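Local coordinates for putative carboxylesterase (PDB 3BJR), which probably hydrolyses carboxylic esters, as other enzymes of the alpha/beta-hydrolase fold do, at residues A[197-208]-A[226-236]. Numbering follows the deposited sequence.
Sequences ADQHVNSDNQPT and AYATALATAKI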
loop_
_atom_site.group_PDB
_atom_site.type_symbol
_atom_site.label_atom_id
_atom_site.label_comp_id
_atom_site.label_asym_id
_atom_site.label_seq_id
_atom_site.Cartn_x
_atom_site.Cartn_y
_atom_site.Cartn_z
ATOM N N ALA A 197 -6.065 12.095 -13.329
ATOM C CA ALA A 197 -5.449 12.757 -12.165
ATOM C C ALA A 197 -3.912 12.496 -12.086
ATOM O O ALA A 197 -3.136 13.359 -11.660
ATOM C CB ALA A 197 -6.185 12.335 -10.868
ATOM N N ASP A 198 -3.488 11.318 -12.554
ATOM C CA ASP A 198 -2.074 10.919 -12.573
ATOM C C ASP A 198 -1.258 11.645 -13.630
ATOM O O ASP A 198 -0.040 11.611 -13.561
ATOM C CB ASP A 198 -1.906 9.388 -12.749
ATOM C CG ASP A 198 -2.351 8.889 -14.109
ATOM O OD1 ASP A 198 -3.521 9.124 -14.493
ATOM O OD2 ASP A 198 -1.530 8.239 -14.786
ATOM N N GLN A 199 -1.913 12.274 -14.607
ATOM C CA GLN A 199 -1.216 13.030 -15.670
ATOM C C GLN A 199 -0.974 14.514 -15.311
ATOM O O GLN A 199 -0.165 15.192 -15.971
ATOM C CB GLN A 199 -2.003 12.942 -16.983
ATOM C CG GLN A 199 -2.120 11.525 -17.549
ATOM C CD GLN A 199 -3.006 11.450 -18.792
ATOM O OE1 GLN A 199 -3.657 12.429 -19.192
ATOM N NE2 GLN A 199 -3.052 10.272 -19.391
ATOM N N HIS A 200 -1.664 14.992 -14.267
ATOM C CA HIS A 200 -1.625 16.410 -13.853
ATOM C C HIS A 200 -1.178 16.647 -12.396
ATOM O O HIS A 200 -1.576 17.649 -11.748
ATOM C CB HIS A 200 -2.987 17.062 -14.155
ATOM C CG HIS A 200 -3.411 16.890 -15.582
ATOM N ND1 HIS A 200 -4.274 15.889 -15.988
ATOM C CD2 HIS A 200 -3.041 17.550 -16.707
ATOM C CE1 HIS A 200 -4.438 15.960 -17.298
ATOM N NE2 HIS A 200 -3.702 16.959 -17.758
ATOM N N VAL A 201 -0.356 15.704 -11.911
ATOM C CA VAL A 201 0.307 15.808 -10.627
ATOM C C VAL A 201 1.424 16.834 -10.830
ATOM O O VAL A 201 2.230 16.704 -11.756
ATOM C CB VAL A 201 0.852 14.462 -10.157
ATOM C CG1 VAL A 201 1.844 14.656 -8.981
ATOM C CG2 VAL A 201 -0.312 13.567 -9.787
ATOM N N ASN A 202 1.443 17.851 -9.966
ATOM C CA ASN A 202 2.378 18.964 -10.050
ATOM C C ASN A 202 2.903 19.230 -8.665
ATOM O O ASN A 202 2.497 18.558 -7.726
ATOM C CB ASN A 202 1.653 20.182 -10.599
ATOM C CG ASN A 202 0.442 20.555 -9.764
ATOM O OD1 ASN A 202 0.581 20.901 -8.596
ATOM N ND2 ASN A 202 -0.748 20.494 -10.361
ATOM N N SER A 203 3.750 20.244 -8.517
ATOM C CA SER A 203 4.406 20.541 -7.234
ATOM C C SER A 203 3.444 21.085 -6.191
ATOM O O SER A 203 3.784 21.111 -5.004
ATOM C CB SER A 203 5.598 21.504 -7.430
ATOM O OG SER A 203 5.189 22.779 -7.910
ATOM N N ASP A 204 2.263 21.536 -6.632
ATOM C CA ASP A 204 1.230 22.013 -5.704
ATOM C C ASP A 204 0.386 20.874 -5.110
ATOM O O ASP A 204 -0.454 21.122 -4.208
ATOM C CB ASP A 204 0.309 23.058 -6.369
ATOM C CG ASP A 204 1.033 24.325 -6.779
ATOM O OD1 ASP A 204 1.897 24.789 -5.994
ATOM O OD2 ASP A 204 0.682 24.824 -7.890
ATOM N N ASN A 205 0.559 19.648 -5.613
ATOM C CA ASN A 205 -0.129 18.510 -4.998
ATOM C C ASN A 205 0.435 18.395 -3.593
ATOM O O ASN A 205 1.652 18.457 -3.365
ATOM C CB ASN A 205 0.062 17.168 -5.729
ATOM C CG ASN A 205 -0.757 17.053 -6.978
ATOM O OD1 ASN A 205 -0.607 17.836 -7.880
ATOM N ND2 ASN A 205 -1.610 16.054 -7.043
ATOM N N GLN A 206 -0.485 18.224 -2.678
ATOM C CA GLN A 206 -0.235 18.070 -1.254
ATOM C C GLN A 206 -0.182 16.608 -0.841
ATOM O O GLN A 206 -0.600 15.756 -1.621
ATOM C CB GLN A 206 -1.359 18.817 -0.499
ATOM C CG GLN A 206 -1.362 20.303 -0.872
ATOM C CD GLN A 206 -0.026 20.949 -0.589
ATOM O OE1 GLN A 206 0.456 20.849 0.514
ATOM N NE2 GLN A 206 0.582 21.613 -1.590
ATOM N N PRO A 207 0.353 16.313 0.368
ATOM C CA PRO A 207 0.472 14.939 0.863
ATOM C C PRO A 207 -0.815 14.144 0.727
ATOM O O PRO A 207 -1.902 14.651 1.057
ATOM C CB PRO A 207 0.858 15.116 2.311
ATOM C CG PRO A 207 1.671 16.404 2.302
ATOM C CD PRO A 207 0.954 17.274 1.318
ATOM N N THR A 208 -0.666 12.888 0.283
ATOM C CA THR A 208 -1.795 12.054 -0.069
ATOM C C THR A 208 -1.752 10.672 0.567
ATOM O O THR A 208 -0.776 9.945 0.431
ATOM C CB THR A 208 -1.846 11.917 -1.610
ATOM O OG1 THR A 208 -1.873 13.232 -2.196
ATOM C CG2 THR A 208 -3.091 11.092 -2.105
ATOM N N ALA A 226 -0.992 3.885 -10.564
ATOM C CA ALA A 226 -0.427 4.848 -11.505
ATOM C C ALA A 226 -0.377 6.224 -10.897
ATOM O O ALA A 226 0.567 6.948 -11.128
ATOM C CB ALA A 226 -1.213 4.855 -12.798
ATOM N N TYR A 227 -1.394 6.584 -10.131
ATOM C CA TYR A 227 -1.431 7.841 -9.458
ATOM C C TYR A 227 -0.314 7.890 -8.405
ATOM O O TYR A 227 0.351 8.902 -8.271
ATOM C CB TYR A 227 -2.810 8.036 -8.788
ATOM C CG TYR A 227 -3.061 9.390 -8.198
ATOM C CD1 TYR A 227 -3.192 10.492 -8.997
ATOM C CD2 TYR A 227 -3.246 9.570 -6.832
ATOM C CE1 TYR A 227 -3.429 11.762 -8.446
ATOM C CE2 TYR A 227 -3.480 10.830 -6.284
ATOM C CZ TYR A 227 -3.587 11.925 -7.099
ATOM O OH TYR A 227 -3.822 13.200 -6.576
ATOM N N ALA A 228 -0.133 6.808 -7.646
ATOM C CA ALA A 228 0.898 6.735 -6.600
ATOM C C ALA A 228 2.270 6.899 -7.227
ATOM O O ALA A 228 3.122 7.573 -6.690
ATOM C CB ALA A 228 0.791 5.421 -5.860
ATOM N N THR A 229 2.470 6.268 -8.372
ATOM C CA THR A 229 3.703 6.384 -9.139
ATOM C C THR A 229 3.969 7.834 -9.567
ATOM O O THR A 229 5.117 8.279 -9.557
ATOM C CB THR A 229 3.653 5.465 -10.341
ATOM O OG1 THR A 229 3.340 4.149 -9.896
ATOM C CG2 THR A 229 4.995 5.391 -11.057
ATOM N N ALA A 230 2.911 8.575 -9.895
ATOM C CA ALA A 230 3.036 9.969 -10.306
ATOM C C ALA A 230 3.355 10.788 -9.082
ATOM O O ALA A 230 4.149 11.714 -9.145
ATOM C CB ALA A 230 1.739 10.486 -10.986
ATOM N N LEU A 231 2.694 10.501 -7.970
ATOM C CA LEU A 231 3.029 11.204 -6.739
ATOM C C LEU A 231 4.518 10.968 -6.388
ATOM O O LEU A 231 5.262 11.914 -6.132
ATOM C CB LEU A 231 2.108 10.767 -5.598
ATOM C CG LEU A 231 0.623 11.138 -5.704
ATOM C CD1 LEU A 231 -0.172 10.398 -4.612
ATOM C CD2 LEU A 231 0.404 12.644 -5.629
ATOM N N ALA A 232 4.938 9.705 -6.396
ATOM C CA ALA A 232 6.321 9.312 -6.081
ATOM C C ALA A 232 7.342 9.981 -6.992
ATOM O O ALA A 232 8.395 10.427 -6.529
ATOM C CB ALA A 232 6.452 7.806 -6.151
ATOM N N THR A 233 7.036 10.038 -8.290
ATOM C CA THR A 233 7.916 10.685 -9.279
ATOM C C THR A 233 7.980 12.194 -9.046
ATOM O O THR A 233 9.027 12.789 -9.142
ATOM C CB THR A 233 7.441 10.415 -10.702
ATOM O OG1 THR A 233 7.414 9.009 -10.913
ATOM C CG2 THR A 233 8.369 11.050 -11.711
ATOM N N ALA A 234 6.861 12.806 -8.703
ATOM C CA ALA A 234 6.836 14.244 -8.427
ATOM C C ALA A 234 7.347 14.572 -6.997
ATOM O O ALA A 234 7.403 15.738 -6.596
ATOM C CB ALA A 234 5.401 14.790 -8.621
ATOM N N LYS A 235 7.690 13.536 -6.237
ATOM C CA LYS A 235 8.171 13.642 -4.856
ATOM C C LYS A 235 7.171 14.309 -3.923
ATOM O O LYS A 235 7.559 15.060 -3.033
ATOM C CB LYS A 235 9.548 14.321 -4.788
ATOM C CG LYS A 235 10.554 13.750 -5.765
ATOM C CD LYS A 235 11.935 14.396 -5.643
ATOM C CE LYS A 235 12.854 13.630 -4.690
ATOM N NZ LYS A 235 13.205 12.246 -5.212
ATOM N N ILE A 236 5.890 14.036 -4.160
ATOM C CA ILE A 236 4.803 14.489 -3.308
ATOM C C ILE A 236 4.697 13.415 -2.216
ATOM O O ILE A 236 4.664 12.230 -2.541
ATOM C CB ILE A 236 3.437 14.570 -4.083
ATOM C CG1 ILE A 236 3.532 15.484 -5.314
ATOM C CG2 ILE A 236 2.266 14.946 -3.149
ATOM C CD1 ILE A 236 4.044 16.898 -5.054
#
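V201 packs on A230 and A234 in this part of what is probably an alpha/beta-hydrolase fold, where the loop leading into strand 208-213 meets helix 222-233, which follows that strand. I236, whose N closes the Schellman motif at the helix's C-terminal end by bonding L231 O, is the side chain to follow. Its CB hands CG2, anti to the backbone N, to a carbonyl, I236 CG2 to Q206 O being 3.3 Å. On the other branch, I236 CG1 lies 3.9 Å from N205 CB. At the tip, I236 CD1 sits 3.3 Å from N205 O and also touches N202 O, carbonyls of the last and first residues of the type I turn 202-205. V201 forks over the helix: V201 CG1 reaches A234 CB at 3.6 Å, while CG2 touches both A230 CB and, obliquely, Y227 CE1. The Y227 ring turns its edge to the backbone of A197 and D198. T208 CB is 3.8 Å from L231 CD1, and T208 OG1 donates to Q206 O in the carbonyl plane. A glycine in place of T208 would probably leave L231 CD1 less firmly packed and the Q206 carbonyl without its hydroxyl partner. Back in the turn, N202 N bonds N205 OD1 nearly straight, at 176°, while N205 ND2 bonds D143 OD1.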